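Local structure of major Capsid Protein VP1 (Chimpanzee polyomavirus Bob, 6Y9I) at residues Ile22-Leu26 against Ser68-Leu74; Gly44-His50 against Ala271-Gly276; Val107-Lys113 against Pro123-Ile127. The protein forms the pentameric building blocks of the polyomavirus outer shell and, as in related viruses, probably binds glycan receptors on the host cell. All coordinates share one frame; numbering follows the deposited sequence.

Strand 272-291 ties interaction 1 to interaction 2: its first residues, Ile272-Gly276, belong to interaction 2, with Ala271 just before them, and further along it pairs with strand 8-26, which bears Ile22-Leu26. The two contacts lie on opposite sides of the chain's centre, with their own centres about 26 Å apart and nearest atoms about 8 Å apart. Interaction 3 is nested in the chain loop that interaction 2 closes and touches it, Arg275 CB meeting Ile127 CD1 at 3.9 Å; their centres are about 13 Å apart. Interactions 1 and 3 are distant, about 33 Å between centres. All three touch a second subunit of the pentamer. A bound magnesium ion lies about 10 Å from the Ile22 side chain.

Interaction 1 (Ile22-Leu26 against Ser68-Leu74)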
ATOM      1  N   ILE A  22      20.832 -25.870   6.354  1.00 28.19           N
ATOM      2  CA  ILE A  22      22.102 -25.192   5.994  1.00 29.73           C
ATOM      3  C   ILE A  22      21.850 -23.688   6.122  1.00 27.30           C
ATOM      4  O   ILE A  22      20.722 -23.263   5.957  1.00 26.16           O
ATOM      5  CB  ILE A  22      22.637 -25.632   4.618  1.00 34.71           C
ATOM      6  CG1 ILE A  22      21.792 -25.081   3.478  1.00 38.19           C
ATOM      7  CG2 ILE A  22      22.786 -27.147   4.537  1.00 36.70           C
ATOM      8  CD1 ILE A  22      22.246 -23.702   3.016  1.00 43.00           C
ATOM      9  N   GLU A  23      22.868 -22.947   6.508  1.00 26.57           N
ATOM     10  CA  GLU A  23      22.750 -21.482   6.691  1.00 28.25           C
ATOM     11  C   GLU A  23      23.953 -20.830   6.002  1.00 28.96           C
ATOM     12  O   GLU A  23      25.020 -21.445   5.951  1.00 26.36           O
ATOM     13  CB  GLU A  23      22.473 -21.166   8.161  1.00 32.71           C
ATOM     14  CG  GLU A  23      23.663 -21.195   9.094  1.00 39.93           C
ATOM     15  CD  GLU A  23      23.328 -20.759  10.519  1.00 46.26           C
ATOM     16  OE1 GLU A  23      24.278 -20.682  11.337  1.00 53.66           O
ATOM     17  OE2 GLU A  23      22.122 -20.468  10.811  1.00 43.92           O
ATOM     18  N   LEU A  24      23.730 -19.679   5.374  1.00 25.84           N
ATOM     19  CA  LEU A  24      24.815 -18.889   4.767  1.00 28.18           C
ATOM     20  C   LEU A  24      24.350 -17.456   4.531  1.00 27.57           C
ATOM     21  O   LEU A  24      23.132 -17.166   4.622  1.00 23.53           O
ATOM     22  CB  LEU A  24      25.303 -19.530   3.474  1.00 32.41           C
ATOM     23  CG  LEU A  24      24.368 -19.456   2.271  1.00 35.79           C
ATOM     24  CD1 LEU A  24      25.191 -19.495   1.001  1.00 39.34           C
ATOM     25  CD2 LEU A  24      23.355 -20.583   2.297  1.00 35.37           C
ATOM     26  N   TYR A  25      25.333 -16.597   4.322  1.00 25.19           N
ATOM     27  CA  TYR A  25      25.162 -15.179   3.944  1.00 25.47           C
ATOM     28  C   TYR A  25      25.635 -15.039   2.518  1.00 26.65           C
ATOM     29  O   TYR A  25      26.647 -15.708   2.171  1.00 24.14           O
ATOM     30  CB  TYR A  25      25.989 -14.261   4.833  1.00 28.14           C
ATOM     31  CG  TYR A  25      25.256 -13.775   6.045  1.00 29.92           C
ATOM     32  CD1 TYR A  25      24.191 -12.902   5.913  1.00 33.20           C
ATOM     33  CD2 TYR A  25      25.632 -14.171   7.317  1.00 34.16           C
ATOM     34  CE1 TYR A  25      23.520 -12.422   7.021  1.00 31.42           C
ATOM     35  CE2 TYR A  25      24.961 -13.710   8.436  1.00 33.85           C
ATOM     36  CZ  TYR A  25      23.909 -12.823   8.285  1.00 35.05           C
ATOM     37  OH  TYR A  25      23.239 -12.337   9.370  1.00 34.35           O
ATOM     38  N   LEU A  26      24.916 -14.250   1.722  1.00 25.12           N
ATOM     39  CA  LEU A  26      25.466 -13.680   0.467  1.00 23.89           C
ATOM     40  C   LEU A  26      25.696 -12.193   0.705  1.00 26.41           C
ATOM     41  O   LEU A  26      24.734 -11.458   1.053  1.00 23.38           O
ATOM     42  CB  LEU A  26      24.529 -13.939  -0.711  1.00 25.00           C
ATOM     43  CG  LEU A  26      24.351 -15.411  -1.086  1.00 25.32           C
ATOM     44  CD1 LEU A  26      23.319 -15.569  -2.194  1.00 24.75           C
ATOM     45  CD2 LEU A  26      25.678 -16.031  -1.509  1.00 26.39           C
ATOM     46  N   SER A  68      24.241 -12.008  -6.511  1.00 21.34           N
ATOM     47  CA  SER A  68      25.067 -12.833  -5.612  1.00 22.51           C
ATOM     48  C   SER A  68      24.647 -14.287  -5.807  1.00 22.65           C
ATOM     49  O   SER A  68      23.474 -14.509  -6.097  1.00 22.75           O
ATOM     50  CB  SER A  68      24.902 -12.393  -4.201  1.00 25.74           C
ATOM     51  OG  SER A  68      25.225 -11.022  -4.084  1.00 27.71           O
ATOM     52  N   CYS A  69      25.551 -15.242  -5.628  1.00 22.00           N
ATOM     53  CA  CYS A  69      25.169 -16.666  -5.620  1.00 24.63           C
ATOM     54  C   CYS A  69      26.251 -17.511  -4.948  1.00 26.14           C
ATOM     55  O   CYS A  69      27.391 -17.097  -4.913  1.00 23.33           O
ATOM     56  CB  CYS A  69      24.865 -17.185  -7.015  1.00 26.74           C
ATOM     57  SG  CYS A  69      26.289 -17.197  -8.140  1.00 31.76           S
ATOM     58  N   ALA A  70      25.855 -18.653  -4.404  1.00 24.39           N
ATOM     59  CA  ALA A  70      26.756 -19.669  -3.829  1.00 24.76           C
ATOM     60  C   ALA A  70      26.135 -21.048  -4.070  1.00 25.87           C
ATOM     61  O   ALA A  70      24.900 -21.167  -4.090  1.00 25.20           O
ATOM     62  CB  ALA A  70      26.973 -19.390  -2.368  1.00 24.87           C
ATOM     63  N   ARG A  71      26.984 -22.034  -4.329  1.00 26.21           N
ATOM     64  CA  ARG A  71      26.658 -23.464  -4.190  1.00 28.18           C
ATOM     65  C   ARG A  71      27.124 -23.918  -2.808  1.00 28.03           C
ATOM     66  O   ARG A  71      28.295 -23.683  -2.480  1.00 29.42           O
ATOM     67  CB  ARG A  71      27.353 -24.290  -5.278  1.00 29.11           C
ATOM     68  CG  ARG A  71      27.034 -25.774  -5.147  1.00 30.50           C
ATOM     69  CD  ARG A  71      27.761 -26.605  -6.184  1.00 32.56           C
ATOM     70  NE  ARG A  71      27.577 -28.032  -5.974  1.00 32.54           N
ATOM     71  CZ  ARG A  71      28.160 -28.748  -5.021  1.00 32.62           C
ATOM     72  NH1 ARG A  71      29.001 -28.190  -4.168  1.00 34.04           N
ATOM     73  NH2 ARG A  71      27.903 -30.044  -4.935  1.00 35.26           N
ATOM     74  N   VAL A  72      26.247 -24.549  -2.028  1.00 29.79           N
ATOM     75  CA  VAL A  72      26.600 -25.130  -0.695  1.00 30.19           C
ATOM     76  C   VAL A  72      26.683 -26.658  -0.851  1.00 30.57           C
ATOM     77  O   VAL A  72      25.744 -27.266  -1.434  1.00 29.97           O
ATOM     78  CB  VAL A  72      25.572 -24.720   0.377  1.00 34.02           C
ATOM     79  CG1 VAL A  72      25.910 -25.312   1.740  1.00 34.08           C
ATOM     80  CG2 VAL A  72      25.422 -23.208   0.462  1.00 32.67           C
ATOM     81  N   GLN A  73      27.769 -27.268  -0.379  1.00 31.46           N
ATOM     82  CA  GLN A  73      27.927 -28.740  -0.424  1.00 34.36           C
ATOM     83  C   GLN A  73      27.035 -29.349   0.654  1.00 33.27           C
ATOM     84  O   GLN A  73      27.206 -28.967   1.803  1.00 35.72           O
ATOM     85  CB  GLN A  73      29.372 -29.165  -0.172  1.00 36.84           C
ATOM     86  CG  GLN A  73      29.515 -30.671  -0.107  1.00 34.95           C
ATOM     87  CD  GLN A  73      29.208 -31.271  -1.449  1.00 34.46           C
ATOM     88  OE1 GLN A  73      29.622 -30.772  -2.486  1.00 36.97           O
ATOM     89  NE2 GLN A  73      28.448 -32.344  -1.451  1.00 41.94           N
ATOM     90  N   LEU A  74      26.128 -30.263   0.290  1.00 32.89           N
ATOM     91  CA  LEU A  74      25.252 -30.957   1.267  1.00 30.83           C
ATOM     92  C   LEU A  74      25.917 -32.258   1.720  1.00 33.58           C
ATOM     93  O   LEU A  74      26.793 -32.786   1.038  1.00 33.78           O
ATOM     94  CB  LEU A  74      23.904 -31.216   0.599  1.00 29.73           C
ATOM     95  CG  LEU A  74      23.124 -29.954   0.217  1.00 28.55           C
ATOM     96  CD1 LEU A  74      21.914 -30.291  -0.644  1.00 28.64           C
ATOM     97  CD2 LEU A  74      22.702 -29.184   1.448  1.00 27.82           C
TER
HETATM   98  O   HOH W   1      23.840 -10.746  -1.739  1.00 35.09           O
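Leu26 packs along the start of strand 68-73, and each part of its side chain finds a different neighbour. CB abuts Ser68 CB at 3.8 Å. With CG beside the backbone N (chi1 -65°), the fork is laid along the facing strand: CD1 rests on the backbone around Cys69, 4.0 Å from Cys69 CA, and CD2 reaches Ala70 CB at 3.7 Å. Leu24 comes next. Its CD1 touches both Ala70 CB and Val72 CG2, while its CD2 also touches Val72 CG2 at 3.8 Å, so the valine methyl fits against both arms of the leucine. At the far end Ile22 divides its branches: CD1 meets Val72 CG2 tip to tip at 4.1 Å, and CG2 meets Leu74 CD2 at 3.7 Å, the two side chains crossing at about a right angle.

The strands run roughly antiparallel, 150° between their directions, yet no hydrogen bond joins them. Their backbone partners lie elsewhere, Leu24 bonding Phe281 and Ala70 bonding Val255, so the two strands face each other through side chains, as layers do in the jelly-roll sandwich of polyomavirus VP1. Only where the backbones converge does polar chemistry enter: a water 2.7 Å from Ser68 OG makes a weak bond to Leu26 O, and Ser68 OG also bonds Glu27 O. Alternation turns Arg71 and Gln73 away; Arg71 NH1 and NH2 both donate to Gln73 OE1, in the guanidinium plane, from one face of the amide. The contact itself is thus almost wholly hydrophobic, held by van der Waals contact between methyl groups that places little directional demand on the strands.

Interaction 2 (Gly44-His50 against Ala271-Gly276); sequences GYSEVIH and AIRYRG
Gly44 O receives two donors from strand 272-276: Gly276 N at 3.0 Å, and Arg275 NH1, which comes from above the carbonyl plane. Beside this grip Arg275 bends at chi2 and lays CD over the centre of the Tyr45 ring, 3.7 Å from its centroid, a CH-pi contact. Its guanidinium runs nearly parallel to the ring, the planes 9° apart. A neighbouring subunit secures both ends: Tyr45 OH bonds Ser149 O of that subunit and Arg275 NH2 bonds its Gln181 O. A water also donates to Tyr45 OH and bonds Arg275 NE weakly.

The middle is equally close-knit. Ser46 N donates to Tyr274 O, and Ser46 OG, placed between its backbone N and carbonyl carbon (chi1 69°), accepts from Tyr274 N at 2.9 Å while donating to Glu47 O. One hydroxyl therefore stands in for a strand-like backbone bond where the register slips between the Tyr45-Arg275 and Ile49-Ile272 bridges. Beyond it Ile49 N bonds Ile272 O at 2.9 Å, but the return bond is weak.

Looser, wetter chemistry marks the partly exposed Glu47. The extended Arg273 chain brings NH1 to Ser46 O at 3.0 Å and to Glu47 OE2 at 3.4 Å, a salt bridge whose carboxylate and guanidinium planes are 43° apart; a water beside the pair accepts from Arg273 NH1 and bonds Glu47 OE2 weakly. Val48 CG2 sits over one guanidinium face, and Trp42 adds a cation-pi contact. Glu47 OE2 also takes Val48 N, and OE1 pairs with Lys39. Two arginines thus fasten an irregular loop to the strand edge, Arg275 through a CH-pi contact and a carbonyl bond, Arg273 in a partly hydrated charge network that probably steadies the Glu47 carboxylate as an anion.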
ATOM      1  N   GLY A  44      30.238  -2.659  -1.022  1.00 19.47           N
ATOM      2  CA  GLY A  44      28.803  -2.709  -0.709  1.00 20.41           C
ATOM      3  C   GLY A  44      28.000  -1.651  -1.433  1.00 20.69           C
ATOM      4  O   GLY A  44      26.744  -1.644  -1.284  1.00 19.45           O
ATOM      5  N   TYR A  45      28.677  -0.826  -2.228  1.00 19.83           N
ATOM      6  CA  TYR A  45      28.101   0.248  -3.067  1.00 19.25           C
ATOM      7  C   TYR A  45      28.578   0.015  -4.499  1.00 22.09           C
ATOM      8  O   TYR A  45      29.525  -0.790  -4.727  1.00 22.94           O
ATOM      9  CB  TYR A  45      28.545   1.646  -2.617  1.00 19.98           C
ATOM     10  CG  TYR A  45      28.113   2.108  -1.247  1.00 20.54           C
ATOM     11  CD1 TYR A  45      28.746   1.656  -0.094  1.00 20.96           C
ATOM     12  CD2 TYR A  45      27.124   3.061  -1.106  1.00 22.19           C
ATOM     13  CE1 TYR A  45      28.386   2.114   1.166  1.00 22.65           C
ATOM     14  CE2 TYR A  45      26.761   3.546   0.136  1.00 21.88           C
ATOM     15  CZ  TYR A  45      27.390   3.075   1.275  1.00 23.62           C
ATOM     16  OH  TYR A  45      26.979   3.526   2.494  1.00 23.25           O
ATOM     17  N   SER A  46      27.921   0.660  -5.461  1.00 21.61           N
ATOM     18  CA  SER A  46      28.415   0.729  -6.857  1.00 21.49           C
ATOM     19  C   SER A  46      29.442   1.857  -6.939  1.00 23.07           C
ATOM     20  O   SER A  46      29.482   2.732  -6.018  1.00 20.35           O
ATOM     21  CB  SER A  46      27.304   0.938  -7.864  1.00 21.53           C
ATOM     22  OG  SER A  46      26.748   2.236  -7.752  1.00 22.54           O
ATOM     23  N   GLU A  47      30.214   1.865  -8.027  1.00 24.40           N
ATOM     24  CA  GLU A  47      30.939   3.075  -8.461  1.00 24.99           C
ATOM     25  C   GLU A  47      29.892   4.136  -8.811  1.00 25.14           C
ATOM     26  O   GLU A  47      28.733   3.782  -9.085  1.00 24.23           O
ATOM     27  CB  GLU A  47      31.849   2.786  -9.650  1.00 26.29           C
ATOM     28  CG  GLU A  47      32.587   3.997 -10.163  1.00 28.90           C
ATOM     29  CD  GLU A  47      33.506   4.609  -9.125  1.00 32.90           C
ATOM     30  OE1 GLU A  47      34.704   4.302  -9.182  1.00 42.73           O
ATOM     31  OE2 GLU A  47      33.027   5.382  -8.274  1.00 36.05           O
ATOM     32  N   VAL A  48      30.300   5.400  -8.825  1.00 25.33           N
ATOM     33  CA  VAL A  48      29.398   6.533  -9.165  1.00 25.82           C
ATOM     34  C   VAL A  48      28.879   6.356 -10.600  1.00 25.84           C
ATOM     35  O   VAL A  48      29.656   5.916 -11.460  1.00 25.78           O
ATOM     36  CB  VAL A  48      30.132   7.865  -8.961  1.00 27.51           C
ATOM     37  CG1 VAL A  48      29.237   9.019  -9.330  1.00 29.73           C
ATOM     38  CG2 VAL A  48      30.638   8.023  -7.541  1.00 29.85           C
ATOM     39  N   ILE A  49      27.615   6.709 -10.843  1.00 24.29           N
ATOM     40  CA  ILE A  49      26.959   6.663 -12.180  1.00 25.82           C
ATOM     41  C   ILE A  49      26.426   8.050 -12.541  1.00 26.17           C
ATOM     42  O   ILE A  49      25.692   8.690 -11.726  1.00 24.54           O
ATOM     43  CB  ILE A  49      25.839   5.616 -12.209  1.00 27.17           C
ATOM     44  CG1 ILE A  49      26.307   4.248 -11.717  1.00 29.67           C
ATOM     45  CG2 ILE A  49      25.249   5.527 -13.595  1.00 30.32           C
ATOM     46  CD1 ILE A  49      25.205   3.431 -11.122  1.00 31.33           C
ATOM     47  N   HIS A  50      26.745   8.474 -13.756  1.00 25.50           N
ATOM     48  CA  HIS A  50      26.296   9.741 -14.380  1.00 24.98           C
ATOM     49  C   HIS A  50      25.420   9.392 -15.579  1.00 25.79           C
ATOM     50  O   HIS A  50      25.604   8.309 -16.137  1.00 24.48           O
ATOM     51  CB  HIS A  50      27.501  10.583 -14.812  1.00 26.91           C
ATOM     52  CG  HIS A  50      28.619  10.605 -13.831  1.00 28.59           C
ATOM     53  ND1 HIS A  50      29.537   9.574 -13.745  1.00 33.88           N
ATOM     54  CD2 HIS A  50      29.002  11.538 -12.928  1.00 30.91           C
ATOM     55  CE1 HIS A  50      30.435   9.868 -12.810  1.00 32.61           C
ATOM     56  NE2 HIS A  50      30.122  11.072 -12.287  1.00 31.36           N
ATOM     57  N   ALA A 271      25.674  12.822  -8.673  1.00 22.38           N
ATOM     58  CA  ALA A 271      25.823  11.447  -9.186  1.00 23.34           C
ATOM     59  C   ALA A 271      25.448  10.480  -8.065  1.00 22.32           C
ATOM     60  O   ALA A 271      25.374  10.901  -6.906  1.00 24.17           O
ATOM     61  CB  ALA A 271      27.218  11.196  -9.667  1.00 23.16           C
ATOM     62  N   ILE A 272      25.130   9.246  -8.413  1.00 21.05           N
ATOM     63  CA  ILE A 272      24.624   8.311  -7.380  1.00 21.08           C
ATOM     64  C   ILE A 272      25.577   7.138  -7.265  1.00 20.59           C
ATOM     65  O   ILE A 272      26.381   6.884  -8.197  1.00 23.24           O
ATOM     66  CB  ILE A 272      23.161   7.904  -7.668  1.00 22.08           C
ATOM     67  CG1 ILE A 272      23.003   7.112  -8.957  1.00 21.68           C
ATOM     68  CG2 ILE A 272      22.257   9.134  -7.656  1.00 23.85           C
ATOM     69  CD1 ILE A 272      23.285   5.655  -8.798  1.00 24.07           C
ATOM     70  N   ARG A 273      25.459   6.436  -6.143  1.00 21.82           N
ATOM     71  CA  ARG A 273      25.897   5.039  -6.000  1.00 20.92           C
ATOM     72  C   ARG A 273      24.701   4.213  -5.494  1.00 21.62           C
ATOM     73  O   ARG A 273      24.020   4.652  -4.568  1.00 21.17           O
ATOM     74  CB  ARG A 273      27.031   4.898  -4.986  1.00 21.55           C
ATOM     75  CG  ARG A 273      28.267   5.754  -5.197  1.00 23.61           C
ATOM     76  CD  ARG A 273      29.247   5.520  -4.061  1.00 25.15           C
ATOM     77  NE  ARG A 273      30.471   6.293  -4.226  1.00 27.47           N
ATOM     78  CZ  ARG A 273      31.605   5.851  -4.774  1.00 28.71           C
ATOM     79  NH1 ARG A 273      31.707   4.620  -5.245  1.00 28.54           N
ATOM     80  NH2 ARG A 273      32.647   6.655  -4.858  1.00 29.85           N
ATOM     81  N   TYR A 274      24.524   3.011  -6.028  1.00 20.20           N
ATOM     82  CA  TYR A 274      23.637   1.992  -5.441  1.00 19.90           C
ATOM     83  C   TYR A 274      24.240   1.526  -4.112  1.00 21.36           C
ATOM     84  O   TYR A 274      25.462   1.424  -4.002  1.00 19.68           O
ATOM     85  CB  TYR A 274      23.468   0.824  -6.406  1.00 20.20           C
ATOM     86  CG  TYR A 274      22.789   1.154  -7.709  1.00 21.66           C
ATOM     87  CD1 TYR A 274      21.407   1.316  -7.786  1.00 20.86           C
ATOM     88  CD2 TYR A 274      23.514   1.272  -8.885  1.00 22.17           C
ATOM     89  CE1 TYR A 274      20.769   1.611  -8.982  1.00 20.21           C
ATOM     90  CE2 TYR A 274      22.875   1.507 -10.098  1.00 21.70           C
ATOM     91  CZ  TYR A 274      21.507   1.687 -10.149  1.00 21.69           C
ATOM     92  OH  TYR A 274      20.892   1.950 -11.346  1.00 24.70           O
ATOM     93  N   ARG A 275      23.388   1.220  -3.142  1.00 20.20           N
ATOM     94  CA  ARG A 275      23.752   0.548  -1.873  1.00 21.02           C
ATOM     95  C   ARG A 275      23.018  -0.797  -1.806  1.00 21.22           C
ATOM     96  O   ARG A 275      21.805  -0.825  -2.069  1.00 23.10           O
ATOM     97  CB  ARG A 275      23.426   1.493  -0.713  1.00 20.96           C
ATOM     98  CG  ARG A 275      23.644   0.930   0.681  1.00 21.49           C
ATOM     99  CD  ARG A 275      25.016   0.317   0.913  1.00 21.94           C
ATOM    100  NE  ARG A 275      25.185  -0.059   2.301  1.00 21.70           N
ATOM    101  CZ  ARG A 275      26.043  -1.002   2.740  1.00 24.93           C
ATOM    102  NH1 ARG A 275      26.790  -1.684   1.896  1.00 25.72           N
ATOM    103  NH2 ARG A 275      26.169  -1.264   4.027  1.00 23.40           N
ATOM    104  N   GLY A 276      23.738  -1.886  -1.487  1.00 20.38           N
ATOM    105  CA  GLY A 276      23.164  -3.219  -1.248  1.00 19.40           C
ATOM    106  C   GLY A 276      23.406  -3.665   0.187  1.00 20.08           C
ATOM    107  O   GLY A 276      24.357  -3.172   0.813  1.00 19.53           O
TER
HETATM  108  O   HOH W   2      24.308   2.956   3.296  1.00 26.87           O
HETATM  109  O   HOH W   3      34.460   4.186  -6.209  1.00 37.02           O

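Interaction 3 (Val107-Lys113 against Pro123-Ile127)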
ATOM      1  N   VAL A 107      21.601   9.656   8.348  1.00 21.05           N
ATOM      2  CA  VAL A 107      21.482  10.956   7.643  1.00 22.84           C
ATOM      3  C   VAL A 107      22.806  11.708   7.854  1.00 22.78           C
ATOM      4  O   VAL A 107      22.812  12.931   7.790  1.00 22.83           O
ATOM      5  CB  VAL A 107      20.209  11.723   8.050  1.00 23.45           C
ATOM      6  CG1 VAL A 107      18.952  10.973   7.640  1.00 26.52           C
ATOM      7  CG2 VAL A 107      20.118  12.025   9.534  1.00 25.29           C
ATOM      8  N   HIS A 108      23.916  10.967   7.932  1.00 23.07           N
ATOM      9  CA  HIS A 108      25.296  11.531   7.939  1.00 23.15           C
ATOM     10  C   HIS A 108      26.173  10.707   6.984  1.00 24.20           C
ATOM     11  O   HIS A 108      27.308  10.394   7.302  1.00 22.32           O
ATOM     12  CB  HIS A 108      25.821  11.622   9.367  1.00 22.36           C
ATOM     13  CG  HIS A 108      25.667  10.358  10.132  1.00 21.52           C
ATOM     14  ND1 HIS A 108      26.473   9.267   9.908  1.00 23.01           N
ATOM     15  CD2 HIS A 108      24.834  10.023  11.143  1.00 23.13           C
ATOM     16  CE1 HIS A 108      26.102   8.286  10.713  1.00 22.86           C
ATOM     17  NE2 HIS A 108      25.124   8.738  11.499  1.00 22.50           N
ATOM     18  N   LEU A 109      25.622  10.390   5.825  1.00 23.83           N
ATOM     19  CA  LEU A 109      26.302   9.604   4.769  1.00 21.71           C
ATOM     20  C   LEU A 109      27.490  10.408   4.213  1.00 22.74           C
ATOM     21  O   LEU A 109      27.321  11.530   3.729  1.00 21.08           O
ATOM     22  CB  LEU A 109      25.270   9.243   3.691  1.00 22.57           C
ATOM     23  CG  LEU A 109      24.247   8.162   4.063  1.00 22.38           C
ATOM     24  CD1 LEU A 109      23.282   7.911   2.917  1.00 24.84           C
ATOM     25  CD2 LEU A 109      24.920   6.869   4.435  1.00 22.93           C
ATOM     26  N   LEU A 110      28.679   9.816   4.271  0.50 22.92           N
ATOM     27  CA  LEU A 110      29.927  10.430   3.750  0.50 23.27           C
ATOM     28  C   LEU A 110      29.733  10.782   2.270  0.50 23.33           C
ATOM     29  O   LEU A 110      29.228   9.946   1.510  0.50 22.42           O
ATOM     30  CB  LEU A 110      31.092   9.462   3.950  0.50 22.28           C
ATOM     31  CG  LEU A 110      31.669   9.454   5.360  0.50 21.50           C
ATOM     32  CD1 LEU A 110      32.526   8.222   5.588  0.50 21.39           C
ATOM     33  CD2 LEU A 110      32.477  10.710   5.603  0.50 21.40           C
ATOM     34  N   GLU A 111      30.102  12.010   1.920  1.00 24.82           N
ATOM     35  CA  GLU A 111      30.081  12.570   0.549  1.00 25.28           C
ATOM     36  C   GLU A 111      28.651  12.860   0.082  1.00 23.82           C
ATOM     37  O   GLU A 111      28.518  13.353  -1.037  1.00 25.55           O
ATOM     38  CB  GLU A 111      30.802  11.647  -0.433  1.00 28.20           C
ATOM     39  CG  GLU A 111      32.302  11.656  -0.222  1.00 33.18           C
ATOM     40  CD  GLU A 111      33.090  10.849  -1.237  1.00 33.42           C
ATOM     41  OE1 GLU A 111      32.536  10.519  -2.290  1.00 34.45           O
ATOM     42  OE2 GLU A 111      34.258  10.582  -0.974  1.00 39.69           O
ATOM     43  N   ALA A 112      27.621  12.664   0.909  1.00 23.36           N
ATOM     44  CA  ALA A 112      26.216  12.685   0.429  1.00 24.54           C
ATOM     45  C   ALA A 112      25.668  14.119   0.441  1.00 23.62           C
ATOM     46  O   ALA A 112      26.043  14.897   1.299  1.00 24.82           O
ATOM     47  CB  ALA A 112      25.356  11.752   1.228  1.00 23.82           C
ATOM     48  N   LYS A 113      24.824  14.434  -0.533  1.00 23.46           N
ATOM     49  CA  LYS A 113      24.067  15.703  -0.680  1.00 26.08           C
ATOM     50  C   LYS A 113      23.359  16.052   0.639  1.00 24.11           C
ATOM     51  O   LYS A 113      22.742  15.167   1.272  1.00 24.28           O
ATOM     52  CB  LYS A 113      23.061  15.548  -1.828  1.00 28.90           C
ATOM     53  CG  LYS A 113      22.257  16.788  -2.184  1.00 35.06           C
ATOM     54  CD  LYS A 113      21.276  16.534  -3.320  1.00 38.97           C
ATOM     55  CE  LYS A 113      20.174  17.577  -3.436  1.00 45.80           C
ATOM     56  NZ  LYS A 113      20.618  18.796  -4.169  1.00 46.50           N
ATOM     57  N   PRO A 123      20.674  17.425   7.557  1.00 25.91           N
ATOM     58  CA  PRO A 123      21.183  16.072   7.471  1.00 24.46           C
ATOM     59  C   PRO A 123      21.545  15.785   6.010  1.00 25.49           C
ATOM     60  O   PRO A 123      21.161  16.537   5.109  1.00 23.00           O
ATOM     61  CB  PRO A 123      19.970  15.247   7.912  1.00 26.80           C
ATOM     62  CG  PRO A 123      18.800  16.004   7.370  1.00 24.84           C
ATOM     63  CD  PRO A 123      19.204  17.459   7.481  1.00 27.89           C
ATOM     64  N   SER A 124      22.270  14.702   5.771  1.00 23.44           N
ATOM     65  CA  SER A 124      22.397  14.188   4.392  1.00 23.46           C
ATOM     66  C   SER A 124      21.050  13.642   3.955  1.00 22.10           C
ATOM     67  O   SER A 124      20.202  13.267   4.822  1.00 22.40           O
ATOM     68  CB  SER A 124      23.472  13.141   4.245  1.00 22.07           C
ATOM     69  OG  SER A 124      22.975  11.873   4.622  1.00 25.41           O
ATOM     70  N   GLN A 125      20.855  13.572   2.645  1.00 22.60           N
ATOM     71  CA  GLN A 125      19.798  12.700   2.090  1.00 24.77           C
ATOM     72  C   GLN A 125      20.181  11.288   2.508  1.00 22.23           C
ATOM     73  O   GLN A 125      21.338  10.919   2.406  1.00 21.79           O
ATOM     74  CB  GLN A 125      19.681  12.811   0.571  1.00 29.01           C
ATOM     75  CG  GLN A 125      18.714  13.873   0.113  1.00 35.98           C
ATOM     76  CD  GLN A 125      18.801  13.991  -1.386  1.00 43.66           C
ATOM     77  OE1 GLN A 125      18.913  12.991  -2.094  1.00 45.90           O
ATOM     78  NE2 GLN A 125      18.766  15.223  -1.871  1.00 49.31           N
ATOM     79  N   PRO A 126      19.237  10.499   3.038  1.00 20.80           N
ATOM     80  CA  PRO A 126      19.505   9.113   3.390  1.00 20.00           C
ATOM     81  C   PRO A 126      19.411   8.235   2.134  1.00 20.52           C
ATOM     82  O   PRO A 126      19.015   8.718   1.089  1.00 22.13           O
ATOM     83  CB  PRO A 126      18.360   8.782   4.334  1.00 20.20           C
ATOM     84  CG  PRO A 126      17.181   9.585   3.708  1.00 20.57           C
ATOM     85  CD  PRO A 126      17.827  10.882   3.271  1.00 21.16           C
ATOM     86  N   ILE A 127      19.760   6.966   2.261  1.00 21.56           N
ATOM     87  CA  ILE A 127      19.507   5.970   1.191  1.00 20.62           C
ATOM     88  C   ILE A 127      18.007   5.996   0.858  1.00 23.96           C
ATOM     89  O   ILE A 127      17.179   5.905   1.771  1.00 23.15           O
ATOM     90  CB  ILE A 127      20.015   4.575   1.580  1.00 20.30           C
ATOM     91  CG1 ILE A 127      21.510   4.584   1.913  1.00 20.25           C
ATOM     92  CG2 ILE A 127      19.699   3.572   0.486  1.00 19.65           C
ATOM     93  CD1 ILE A 127      22.405   4.957   0.756  1.00 19.91           C
TER
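Ser124 is inserted into the curve of Val107-Lys113, its CB pointing inward. Its OG, held between the backbone N and the carbonyl carbon (chi1 83°), accepts from Leu109 N at 3.3 Å and donates to Gln125 O at 2.9 Å, the latter from well above the carbonyl plane. Ala112 CB backs it, 3.8 Å from Ser124 CB.

The other side chains are arrayed around this serine in three ways. Val107 lies alongside both prolines and points the same way as they do: its CB meets Pro123 CB at 3.5 Å, and its CG1 approaches Pro126 CB more loosely. Leu109 instead aims toward the opposing segment, sending CD1 past Gln125 O to Ile127 CD1 at 3.8 Å. Lys113 crosses Gln125 obliquely, so that its CD and CE methylenes both lie against Gln125 NE2, CE at 3.2 Å. The lysine bends at chi4 beyond this crossing, and NZ forms a salt bridge with Glu270.

Two backbone bonds fix the arrangement, Ser124 N to Val107 O at 2.7 Å and Gln125 N to Lys113 O at 2.8 Å. Between the two acceptors the chain reverses through a type II turn from Leu109 to Ala112, with Glu111 at the positive phi such a turn calls for.

Both segments belong to the long connection between strands 87-98 and 131-138. This fold-back lies at a subunit boundary: His108 NE2 bonds Glu200 OE2, and Leu110 N bonds Asn150 OD1, both acceptors on a neighbouring subunit. With no regular strand present, a serine hydroxyl that accepts from one segment and donates to its own joins the two backbone bonds in holding the loop's shape, flanked by apolar packing and by a lysine whose charge is met beyond the contact.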